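PDB 4FTD: uncharacterized protein from Bacteroides eggerthii, which is of unknown function but joins an immunoglobulin-like domain to a six-bladed beta-propeller and may take part in carbohydrate metabolism. Local coordinates for residues T83-V89 and Y101-K107; I129-T135 and S434-F440; E255-I261 and K273-H279. All coordinates share one frame; numbering follows the deposited sequence.

Contact 1: T83-V89 and Y101-K107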
loop_
_atom_site.group_PDB
_atom_site.type_symbol
_atom_site.label_atom_id
_atom_site.label_comp_id
_atom_site.label_asym_id
_atom_site.label_seq_id
_atom_site.Cartn_x
_atom_site.Cartn_y
_atom_site.Cartn_z
ATOM N N THR A 83 7.378 22.419 21.590
ATOM C CA THR A 83 5.970 22.706 21.920
ATOM C C THR A 83 5.208 23.246 20.734
ATOM O O THR A 83 5.703 24.161 20.082
ATOM C CB THR A 83 5.916 23.752 23.049
ATOM O OG1 THR A 83 6.780 23.330 24.105
ATOM C CG2 THR A 83 4.506 23.936 23.603
ATOM N N ASN A 84 4.016 22.698 20.456
ATOM C CA ASN A 84 3.134 23.206 19.360
ATOM C C ASN A 84 1.971 24.095 19.766
ATOM O O ASN A 84 1.278 24.619 18.889
ATOM C CB ASN A 84 2.618 22.072 18.461
ATOM C CG ASN A 84 3.749 21.396 17.709
ATOM O OD1 ASN A 84 4.539 22.047 17.038
ATOM N ND2 ASN A 84 3.846 20.092 17.840
ATOM N N GLU A 85 1.752 24.266 21.065
ATOM C CA GLU A 85 0.722 25.180 21.548
ATOM C C GLU A 85 1.032 25.785 22.918
ATOM O O GLU A 85 1.810 25.240 23.700
ATOM C CB GLU A 85 -0.655 24.526 21.551
ATOM C CG GLU A 85 -0.898 23.486 22.618
ATOM C CD GLU A 85 -2.318 22.965 22.565
ATOM O OE1 GLU A 85 -2.712 22.422 21.507
ATOM O OE2 GLU A 85 -3.040 23.105 23.579
ATOM N N LYS A 86 0.410 26.936 23.172
ATOM C CA LYS A 86 0.545 27.653 24.426
ATOM C C LYS A 86 -0.723 28.463 24.665
ATOM O O LYS A 86 -1.227 29.095 23.743
ATOM C CB LYS A 86 1.780 28.577 24.376
ATOM C CG LYS A 86 2.016 29.336 25.671
ATOM C CD LYS A 86 3.364 30.028 25.762
ATOM C CE LYS A 86 3.441 30.831 27.062
ATOM N NZ LYS A 86 4.815 31.033 27.594
ATOM N N THR A 87 -1.210 28.449 25.903
ATOM C CA THR A 87 -2.375 29.233 26.350
ATOM C C THR A 87 -1.880 30.317 27.327
ATOM O O THR A 87 -0.950 30.084 28.079
ATOM C CB THR A 87 -3.412 28.331 27.029
ATOM O OG1 THR A 87 -3.840 27.347 26.086
ATOM C CG2 THR A 87 -4.639 29.100 27.488
ATOM N N GLN A 88 -2.466 31.507 27.239
ATOM C CA GLN A 88 -2.208 32.679 28.097
ATOM C C GLN A 88 -3.608 33.281 28.408
ATOM O O GLN A 88 -4.550 33.113 27.633
ATOM C CB GLN A 88 -1.448 33.808 27.370
ATOM C CG GLN A 88 -0.029 33.550 26.908
ATOM C CD GLN A 88 0.935 33.586 28.062
ATOM O OE1 GLN A 88 1.030 32.636 28.817
ATOM N NE2 GLN A 88 1.644 34.686 28.212
ATOM N N VAL A 89 -3.709 34.019 29.511
ATOM C CA VAL A 89 -4.928 34.708 29.897
ATOM C C VAL A 89 -4.988 36.032 29.142
ATOM O O VAL A 89 -4.015 36.763 29.107
ATOM C CB VAL A 89 -5.013 34.941 31.434
ATOM C CG1 VAL A 89 -6.150 35.877 31.761
ATOM C CG2 VAL A 89 -5.234 33.615 32.165
ATOM N N TYR A 101 -10.228 35.459 29.531
ATOM C CA TYR A 101 -10.396 34.489 28.453
ATOM C C TYR A 101 -9.092 33.702 28.381
ATOM O O TYR A 101 -8.015 34.265 28.592
ATOM C CB TYR A 101 -10.623 35.230 27.114
ATOM C CG TYR A 101 -11.972 35.911 26.996
ATOM C CD1 TYR A 101 -12.180 37.197 27.502
ATOM C CD2 TYR A 101 -13.031 35.293 26.344
ATOM C CE1 TYR A 101 -13.405 37.830 27.377
ATOM C CE2 TYR A 101 -14.261 35.922 26.231
ATOM C CZ TYR A 101 -14.433 37.195 26.747
ATOM O OH TYR A 101 -15.643 37.839 26.644
ATOM N N LEU A 102 -9.193 32.408 28.095
ATOM C CA LEU A 102 -8.031 31.547 27.885
ATOM C C LEU A 102 -7.745 31.528 26.384
ATOM O O LEU A 102 -8.517 30.959 25.594
ATOM C CB LEU A 102 -8.278 30.127 28.414
ATOM C CG LEU A 102 -8.017 29.993 29.901
ATOM C CD1 LEU A 102 -8.321 28.565 30.376
ATOM C CD2 LEU A 102 -6.562 30.388 30.161
HETATM N N MSE A 103 -6.632 32.149 26.003
HETATM C CA MSE A 103 -6.285 32.322 24.604
HETATM C C MSE A 103 -5.184 31.364 24.182
HETATM O O MSE A 103 -4.074 31.459 24.681
HETATM C CB MSE A 103 -5.883 33.768 24.332
HETATM C CG MSE A 103 -5.545 34.020 22.870
HETATM SE SE MSE A 103 -5.347 35.920 22.462
HETATM C CE MSE A 103 -3.598 35.883 21.429
ATOM N N LYS A 104 -5.508 30.469 23.239
ATOM C CA LYS A 104 -4.586 29.431 22.782
ATOM C C LYS A 104 -4.028 29.772 21.401
ATOM O O LYS A 104 -4.789 30.090 20.479
ATOM C CB LYS A 104 -5.284 28.068 22.731
ATOM C CG LYS A 104 -4.347 26.890 22.436
ATOM C CD LYS A 104 -5.126 25.607 22.177
ATOM C CE LYS A 104 -5.826 25.112 23.436
ATOM N NZ LYS A 104 -6.538 23.838 23.168
ATOM N N VAL A 105 -2.699 29.736 21.289
ATOM C CA VAL A 105 -2.006 29.923 20.019
ATOM C C VAL A 105 -1.272 28.599 19.709
ATOM O O VAL A 105 -0.618 28.034 20.591
ATOM C CB VAL A 105 -1.027 31.113 20.024
ATOM C CG1 VAL A 105 -0.228 31.135 18.733
ATOM C CG2 VAL A 105 -1.772 32.447 20.197
ATOM N N ARG A 106 -1.395 28.153 18.453
ATOM C CA ARG A 106 -0.885 26.867 17.985
ATOM C C ARG A 106 -0.013 26.991 16.740
ATOM O O ARG A 106 -0.287 27.840 15.890
ATOM C CB ARG A 106 -2.079 25.981 17.656
ATOM C CG ARG A 106 -2.959 25.698 18.859
ATOM C CD ARG A 106 -4.158 24.871 18.475
ATOM N NE ARG A 106 -5.065 25.633 17.622
ATOM C CZ ARG A 106 -5.869 25.113 16.699
ATOM N NH1 ARG A 106 -5.884 23.813 16.464
ATOM N NH2 ARG A 106 -6.650 25.905 15.970
ATOM N N LYS A 107 1.036 26.153 16.666
ATOM C CA LYS A 107 1.936 26.075 15.511
ATOM C C LYS A 107 1.343 25.103 14.513
ATOM O O LYS A 107 0.701 24.106 14.894
ATOM C CB LYS A 107 3.340 25.523 15.866
ATOM C CG LYS A 107 4.239 26.390 16.743
ATOM C CD LYS A 107 5.525 25.664 17.145
ATOM C CE LYS A 107 6.335 26.489 18.138
ATOM N NZ LYS A 107 7.595 25.814 18.562
#
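E85 and K104 are brought together by their torsions. CG of E85 sits between its own backbone N and carbonyl carbon (chi1 73°), with the chain extended beyond, while K104 sets CG opposite its backbone N and bends at chi3 (-68°), which brings its end beside the acid. The resulting salt bridge is long, 3.6 Å from E85 OE2 to K104 NZ, and K104 CE comes slightly closer to the same oxygen. R106 runs beside E85, its CG 3.7 Å from E85 CB, but its guanidinium goes to the terminal carboxylate of D453 and to the carbonyl of F46. On this same face T87 CG2 meets L102 CD2 at 3.5 Å, and T87 OG1 lies against CB and CG of K104. The face mixes charged with apolar side chains (L102, V89) and is at least partly exposed. The backbone ladder is antiparallel and regular: K86 with V105 and Q88 with selenomethionine M103, which packs on I44 and M75, form hydrogen-bonded pairs. Next to the E85-R106 pair, K107 N also bonds N84 O, 2.7 Å and nearly straight (170°). The extended K107 chain then carries NZ to a weak bond with T83 O, its stronger partner being the carbonyl of D80. Backbone bonds thus hold the register of this immunoglobulin-like domain hairpin, and the long E85-K104 pair probably contributes little.

Contact 2: I129-T135 and S434-F440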
loop_
_atom_site.group_PDB
_atom_site.type_symbol
_atom_site.label_atom_id
_atom_site.label_comp_id
_atom_site.label_asym_id
_atom_site.label_seq_id
_atom_site.Cartn_x
_atom_site.Cartn_y
_atom_site.Cartn_z
ATOM N N ILE A 129 -18.310 -9.780 -6.382
ATOM C CA ILE A 129 -17.182 -10.644 -6.787
ATOM C C ILE A 129 -17.040 -10.746 -8.316
ATOM O O ILE A 129 -17.999 -11.050 -8.988
ATOM C CB ILE A 129 -17.303 -12.075 -6.162
ATOM C CG1 ILE A 129 -16.029 -12.899 -6.437
ATOM C CG2 ILE A 129 -18.599 -12.776 -6.611
ATOM C CD1 ILE A 129 -15.992 -14.256 -5.765
ATOM N N TYR A 130 -15.863 -10.427 -8.869
ATOM C CA TYR A 130 -15.617 -10.567 -10.307
ATOM C C TYR A 130 -15.888 -12.037 -10.694
ATOM O O TYR A 130 -15.357 -12.945 -10.063
ATOM C CB TYR A 130 -14.189 -10.132 -10.674
ATOM C CG TYR A 130 -14.000 -10.108 -12.146
ATOM C CD1 TYR A 130 -14.604 -9.137 -12.914
ATOM C CD2 TYR A 130 -13.229 -11.090 -12.801
ATOM C CE1 TYR A 130 -14.466 -9.130 -14.291
ATOM C CE2 TYR A 130 -13.126 -11.102 -14.190
ATOM C CZ TYR A 130 -13.706 -10.106 -14.919
ATOM O OH TYR A 130 -13.588 -10.116 -16.266
ATOM N N SER A 131 -16.738 -12.268 -11.698
ATOM C CA SER A 131 -17.319 -13.616 -11.946
ATOM C C SER A 131 -16.257 -14.698 -12.157
ATOM O O SER A 131 -16.381 -15.796 -11.629
ATOM C CB SER A 131 -18.311 -13.596 -13.143
ATOM O OG SER A 131 -17.586 -13.187 -14.295
ATOM N N ASP A 132 -15.190 -14.377 -12.877
ATOM C CA ASP A 132 -14.068 -15.367 -13.061
ATOM C C ASP A 132 -13.353 -15.763 -11.795
ATOM O O ASP A 132 -12.875 -16.884 -11.665
ATOM C CB ASP A 132 -13.088 -14.902 -14.108
ATOM C CG ASP A 132 -13.735 -14.785 -15.467
ATOM O OD1 ASP A 132 -14.605 -15.601 -15.830
ATOM O OD2 ASP A 132 -13.370 -13.851 -16.188
ATOM N N PHE A 133 -13.365 -14.859 -10.828
ATOM C CA PHE A 133 -12.865 -15.140 -9.494
ATOM C C PHE A 133 -13.790 -15.894 -8.553
ATOM O O PHE A 133 -13.445 -16.052 -7.402
ATOM C CB PHE A 133 -12.372 -13.842 -8.800
ATOM C CG PHE A 133 -11.014 -13.447 -9.216
ATOM C CD1 PHE A 133 -9.952 -14.184 -8.787
ATOM C CD2 PHE A 133 -10.800 -12.338 -10.014
ATOM C CE1 PHE A 133 -8.679 -13.873 -9.163
ATOM C CE2 PHE A 133 -9.530 -12.004 -10.406
ATOM C CZ PHE A 133 -8.461 -12.778 -9.972
ATOM N N ALA A 134 -14.936 -16.343 -9.019
ATOM C CA ALA A 134 -15.816 -17.129 -8.206
ATOM C C ALA A 134 -15.420 -18.592 -8.249
ATOM O O ALA A 134 -15.978 -19.344 -7.514
ATOM C CB ALA A 134 -17.257 -16.954 -8.638
ATOM N N THR A 135 -14.467 -19.010 -9.080
ATOM C CA THR A 135 -14.029 -20.438 -9.119
ATOM C C THR A 135 -12.558 -20.515 -8.967
ATOM O O THR A 135 -11.882 -19.523 -9.090
ATOM C CB THR A 135 -14.435 -21.180 -10.413
ATOM O OG1 THR A 135 -13.510 -20.921 -11.475
ATOM C CG2 THR A 135 -15.856 -20.793 -10.851
ATOM N N SER A 434 -6.094 -9.042 -4.652
ATOM C CA SER A 434 -6.948 -10.053 -5.256
ATOM C C SER A 434 -6.734 -11.351 -4.516
ATOM O O SER A 434 -5.603 -11.700 -4.222
ATOM C CB SER A 434 -6.547 -10.310 -6.715
ATOM O OG SER A 434 -7.520 -11.181 -7.326
ATOM N N ARG A 435 -7.796 -12.110 -4.323
ATOM C CA ARG A 435 -7.724 -13.378 -3.653
ATOM C C ARG A 435 -8.667 -14.379 -4.294
ATOM O O ARG A 435 -9.856 -14.085 -4.562
ATOM C CB ARG A 435 -7.971 -13.187 -2.182
ATOM C CG ARG A 435 -7.763 -14.444 -1.358
ATOM C CD ARG A 435 -9.071 -15.150 -1.077
ATOM N NE ARG A 435 -8.916 -16.300 -0.214
ATOM C CZ ARG A 435 -9.904 -17.108 0.148
ATOM N NH1 ARG A 435 -11.131 -16.910 -0.308
ATOM N NH2 ARG A 435 -9.664 -18.123 0.978
ATOM N N THR A 436 -8.139 -15.574 -4.545
ATOM C CA THR A 436 -8.884 -16.659 -5.218
ATOM C C THR A 436 -10.193 -17.022 -4.522
ATOM O O THR A 436 -10.190 -17.290 -3.324
ATOM C CB THR A 436 -8.021 -17.911 -5.374
ATOM O OG1 THR A 436 -6.826 -17.537 -6.069
ATOM C CG2 THR A 436 -8.769 -19.032 -6.118
ATOM N N GLN A 437 -11.276 -16.983 -5.282
ATOM C CA GLN A 437 -12.654 -17.261 -4.800
ATOM C C GLN A 437 -13.235 -16.156 -3.884
ATOM O O GLN A 437 -14.274 -16.366 -3.238
ATOM C CB GLN A 437 -12.810 -18.685 -4.190
ATOM C CG GLN A 437 -12.581 -19.784 -5.218
ATOM C CD GLN A 437 -12.599 -21.200 -4.639
ATOM O OE1 GLN A 437 -11.644 -21.975 -4.781
ATOM N NE2 GLN A 437 -13.655 -21.520 -3.955
ATOM N N SER A 438 -12.612 -14.983 -3.860
ATOM C CA SER A 438 -13.170 -13.814 -3.163
ATOM C C SER A 438 -13.298 -12.611 -4.081
ATOM O O SER A 438 -14.214 -11.857 -3.949
ATOM C CB SER A 438 -12.339 -13.415 -1.979
ATOM O OG SER A 438 -12.226 -14.477 -1.076
ATOM N N GLY A 439 -12.353 -12.407 -4.995
ATOM C CA GLY A 439 -12.408 -11.288 -5.922
ATOM C C GLY A 439 -11.259 -10.298 -5.689
ATOM O O GLY A 439 -10.256 -10.649 -5.113
ATOM N N PHE A 440 -11.436 -9.057 -6.133
ATOM C CA PHE A 440 -10.392 -8.044 -6.036
ATOM C C PHE A 440 -10.940 -6.677 -5.682
ATOM O O PHE A 440 -12.124 -6.444 -5.840
ATOM C CB PHE A 440 -9.547 -8.008 -7.303
ATOM C CG PHE A 440 -10.220 -7.443 -8.550
ATOM C CD1 PHE A 440 -10.250 -6.078 -8.783
ATOM C CD2 PHE A 440 -10.744 -8.303 -9.535
ATOM C CE1 PHE A 440 -10.855 -5.558 -9.937
ATOM C CE2 PHE A 440 -11.321 -7.802 -10.684
ATOM C CZ PHE A 440 -11.357 -6.430 -10.895
HETATM O O HOH W 1 -16.525 -17.848 -4.764
HETATM O O HOH W 2 -10.909 -17.179 -8.128
#
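The F133 ring lies against the hairpin 434-440, in the tight part of the contact, which I129, Y130 and F440 share. S434 OG stands over one ring face, 3.2 Å from F133 CZ, but F133 is poorly ordered and this distance deserves caution. F133 CB rests on the backbone of G439, 3.8 Å from G439 CA, and its CE2 meets F440 CD2. The F440 ring also reaches Y130, with CE2 3.7 Å from Y130 CB; F440 puts CG between its backbone N and carbonyl carbon (chi1 71°), which swings the ring to the loop. I129 CG1, opposite its own backbone N, presses on S438 O at 3.3 Å. S438 and G439 form a classic beta bulge facing R435, whose carbonyl accepts from both their amides; the backbone angles of G439 demand glycine, and a CB there would also crowd I129. The other end is looser and watery. One water donates to both A134 O and Q437 O, while a second accepts from Q437 N at 2.9 Å and probably donates to T135 O. F133 O makes a CA-H...O contact with Q437 CA. Segment 129-135 leads from strand 120-125, which completes the sheet of 439-446, into the neighbouring blade, as at the closure of a propeller ring. Apolar packing thus carries the junction inside, and at the A134-T135 end waters bridge backbone polar groups beside the Q437 chain.

Contact 3: E255-I261 and K273-H279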
loop_
_atom_site.group_PDB
_atom_site.type_symbol
_atom_site.label_atom_id
_atom_site.label_comp_id
_atom_site.label_asym_id
_atom_site.label_seq_id
_atom_site.Cartn_x
_atom_site.Cartn_y
_atom_site.Cartn_z
ATOM N N GLU A 255 12.485 -1.278 -13.736
ATOM C CA GLU A 255 12.077 -0.462 -14.867
ATOM C C GLU A 255 12.915 -0.748 -16.102
ATOM O O GLU A 255 12.446 -0.515 -17.208
ATOM C CB GLU A 255 12.058 1.022 -14.510
ATOM C CG GLU A 255 13.426 1.627 -14.295
ATOM C CD GLU A 255 13.352 3.035 -13.742
ATOM O OE1 GLU A 255 12.235 3.614 -13.686
ATOM O OE2 GLU A 255 14.422 3.563 -13.372
ATOM N N ASN A 256 14.128 -1.273 -15.914
ATOM C CA ASN A 256 14.961 -1.695 -17.028
ATOM C C ASN A 256 14.694 -3.135 -17.472
ATOM O O ASN A 256 15.415 -3.630 -18.317
ATOM C CB ASN A 256 16.427 -1.543 -16.680
ATOM C CG ASN A 256 16.738 -0.167 -16.145
ATOM O OD1 ASN A 256 16.337 0.830 -16.731
ATOM N ND2 ASN A 256 17.411 -0.107 -15.008
ATOM N N GLY A 257 13.679 -3.799 -16.914
ATOM C CA GLY A 257 13.376 -5.191 -17.299
ATOM C C GLY A 257 14.320 -6.233 -16.697
ATOM O O GLY A 257 14.447 -7.353 -17.201
ATOM N N ASN A 258 14.938 -5.872 -15.580
ATOM C CA ASN A 258 15.890 -6.724 -14.876
ATOM C C ASN A 258 15.392 -7.152 -13.518
ATOM O O ASN A 258 14.888 -6.329 -12.752
ATOM C CB ASN A 258 17.197 -5.979 -14.676
ATOM C CG ASN A 258 17.851 -5.628 -15.979
ATOM O OD1 ASN A 258 17.706 -6.344 -16.967
ATOM N ND2 ASN A 258 18.545 -4.510 -16.005
ATOM N N GLY A 259 15.610 -8.427 -13.217
ATOM C CA GLY A 259 15.335 -8.943 -11.890
ATOM C C GLY A 259 15.235 -10.461 -11.873
ATOM O O GLY A 259 15.968 -11.170 -12.571
ATOM N N PHE A 260 14.307 -10.949 -11.070
ATOM C CA PHE A 260 14.150 -12.396 -10.817
ATOM C C PHE A 260 12.668 -12.717 -10.674
ATOM O O PHE A 260 11.919 -11.927 -10.115
ATOM C CB PHE A 260 14.765 -12.762 -9.497
ATOM C CG PHE A 260 16.235 -12.567 -9.445
ATOM C CD1 PHE A 260 17.066 -13.384 -10.190
ATOM C CD2 PHE A 260 16.799 -11.532 -8.683
ATOM C CE1 PHE A 260 18.462 -13.207 -10.160
ATOM C CE2 PHE A 260 18.184 -11.344 -8.656
ATOM C CZ PHE A 260 19.014 -12.178 -9.396
ATOM N N ILE A 261 12.282 -13.899 -11.114
ATOM C CA ILE A 261 10.983 -14.431 -10.819
ATOM C C ILE A 261 11.226 -15.618 -9.834
ATOM O O ILE A 261 12.023 -16.537 -10.097
ATOM C CB ILE A 261 10.249 -14.898 -12.057
ATOM C CG1 ILE A 261 10.286 -13.815 -13.149
ATOM C CG2 ILE A 261 8.786 -15.276 -11.661
ATOM C CD1 ILE A 261 10.027 -14.288 -14.574
ATOM N N LYS A 273 14.674 -19.556 -8.444
ATOM C CA LYS A 273 14.959 -18.136 -8.686
ATOM C C LYS A 273 15.385 -18.003 -10.160
ATOM O O LYS A 273 16.486 -18.373 -10.523
ATOM C CB LYS A 273 16.078 -17.622 -7.760
ATOM C CG LYS A 273 16.379 -16.159 -8.002
ATOM C CD LYS A 273 17.227 -15.509 -6.931
ATOM C CE LYS A 273 18.695 -15.842 -7.099
ATOM N NZ LYS A 273 19.505 -14.747 -6.529
ATOM N N VAL A 274 14.524 -17.441 -10.982
ATOM C CA VAL A 274 14.716 -17.382 -12.453
ATOM C C VAL A 274 15.140 -15.970 -12.872
ATOM O O VAL A 274 14.364 -15.049 -12.739
ATOM C CB VAL A 274 13.428 -17.776 -13.153
ATOM C CG1 VAL A 274 13.589 -17.744 -14.682
ATOM C CG2 VAL A 274 12.999 -19.184 -12.711
ATOM N N PRO A 275 16.390 -15.784 -13.342
ATOM C CA PRO A 275 16.776 -14.403 -13.696
ATOM C C PRO A 275 16.198 -13.943 -15.025
ATOM O O PRO A 275 16.058 -14.743 -15.947
ATOM C CB PRO A 275 18.311 -14.456 -13.810
ATOM C CG PRO A 275 18.696 -15.777 -13.210
ATOM C CD PRO A 275 17.530 -16.705 -13.459
ATOM N N ILE A 276 15.885 -12.652 -15.094
ATOM C CA ILE A 276 15.341 -12.036 -16.293
ATOM C C ILE A 276 16.082 -10.714 -16.493
ATOM O O ILE A 276 16.378 -10.031 -15.530
ATOM C CB ILE A 276 13.790 -11.905 -16.223
ATOM C CG1 ILE A 276 13.231 -11.349 -17.538
ATOM C CG2 ILE A 276 13.354 -10.997 -15.128
ATOM C CD1 ILE A 276 11.785 -11.729 -17.806
ATOM N N SER A 277 16.420 -10.409 -17.741
ATOM C CA SER A 277 17.052 -9.159 -18.128
ATOM C C SER A 277 16.467 -8.652 -19.430
ATOM O O SER A 277 15.974 -9.416 -20.264
ATOM C CB SER A 277 18.576 -9.316 -18.308
ATOM O OG SER A 277 18.826 -10.324 -19.265
ATOM N N GLY A 278 16.528 -7.339 -19.591
ATOM C CA GLY A 278 16.006 -6.668 -20.770
ATOM C C GLY A 278 14.555 -7.016 -21.029
ATOM O O GLY A 278 14.162 -7.110 -22.163
ATOM N N HIS A 279 13.765 -7.243 -19.979
ATOM C CA HIS A 279 12.342 -7.537 -20.050
ATOM C C HIS A 279 11.968 -8.934 -20.563
ATOM O O HIS A 279 10.944 -9.421 -20.164
ATOM C CB HIS A 279 11.535 -6.528 -20.887
ATOM C CG HIS A 279 11.744 -5.100 -20.513
ATOM N ND1 HIS A 279 12.747 -4.341 -21.075
ATOM C CD2 HIS A 279 11.072 -4.281 -19.681
ATOM C CE1 HIS A 279 12.681 -3.117 -20.591
ATOM N NE2 HIS A 279 11.684 -3.051 -19.735
#
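H279 lays its imidazole over G257, whose CA sits 3.5 Å from the ring centroid and only 15° off the ring normal, a CH-pi contact. The amide of H279 returns to G257 O at 2.9 Å, so the same glycine meets both ring and backbone; a CB on G257 would run into H279 N. Beside it, N258 uses OD1 as acceptor for G278 N (3.0 Å), tying the loop before one strand to the turn after the other. Replacing H279 by an alanine would remove the ring over G257 CA and probably leave the turn to the H279 N-G257 O and N258 OD1-G278 N bonds, with less packing. From here the strands pair in antiparallel fashion, G259 with I276 and I261 with V274 in hydrogen-bonded pairs. Between them F260, opposite P275, brings CE1 to 3.9 Å from P275 CB. K273 bends at chi3 (79°) over one face of the F260 ring, with NZ 4.2 Å from its centroid in a cation-pi contact and CD above the same face. That amine is placed by a second partner, a salt bridge with E325, which also touches F260. The hairpin supplies the two inner strands of a four-stranded propeller blade, flanked by 250-253 and 281-291. I276 packs on I253 of the first and V274 on V282 of the second, while the H279 ring meets H201 and its backbone O bonds Y203 OH, both on strand 201-207 of another blade.

Overall arrangement
Contact 1 lies apart from the other two, its centre 54 Å from that of contact 2 and 57 Å from that of contact 3, in the immunoglobulin-like domain; the others belong to the propeller. Contacts 1 and 3 are both partly buried hairpins of adjacent antiparallel strands, alike in their ladders but different in dressing: an aliphatic and ionic face in the first, ring contacts and glycines in the second. Contact 2 is the buried one, and joins distant parts of the chain through aromatic packing and waters. Contact 3 is nested within the chain loop that contact 2 closes, their nearest atoms about 17 Å apart, one within a blade, the other between blades.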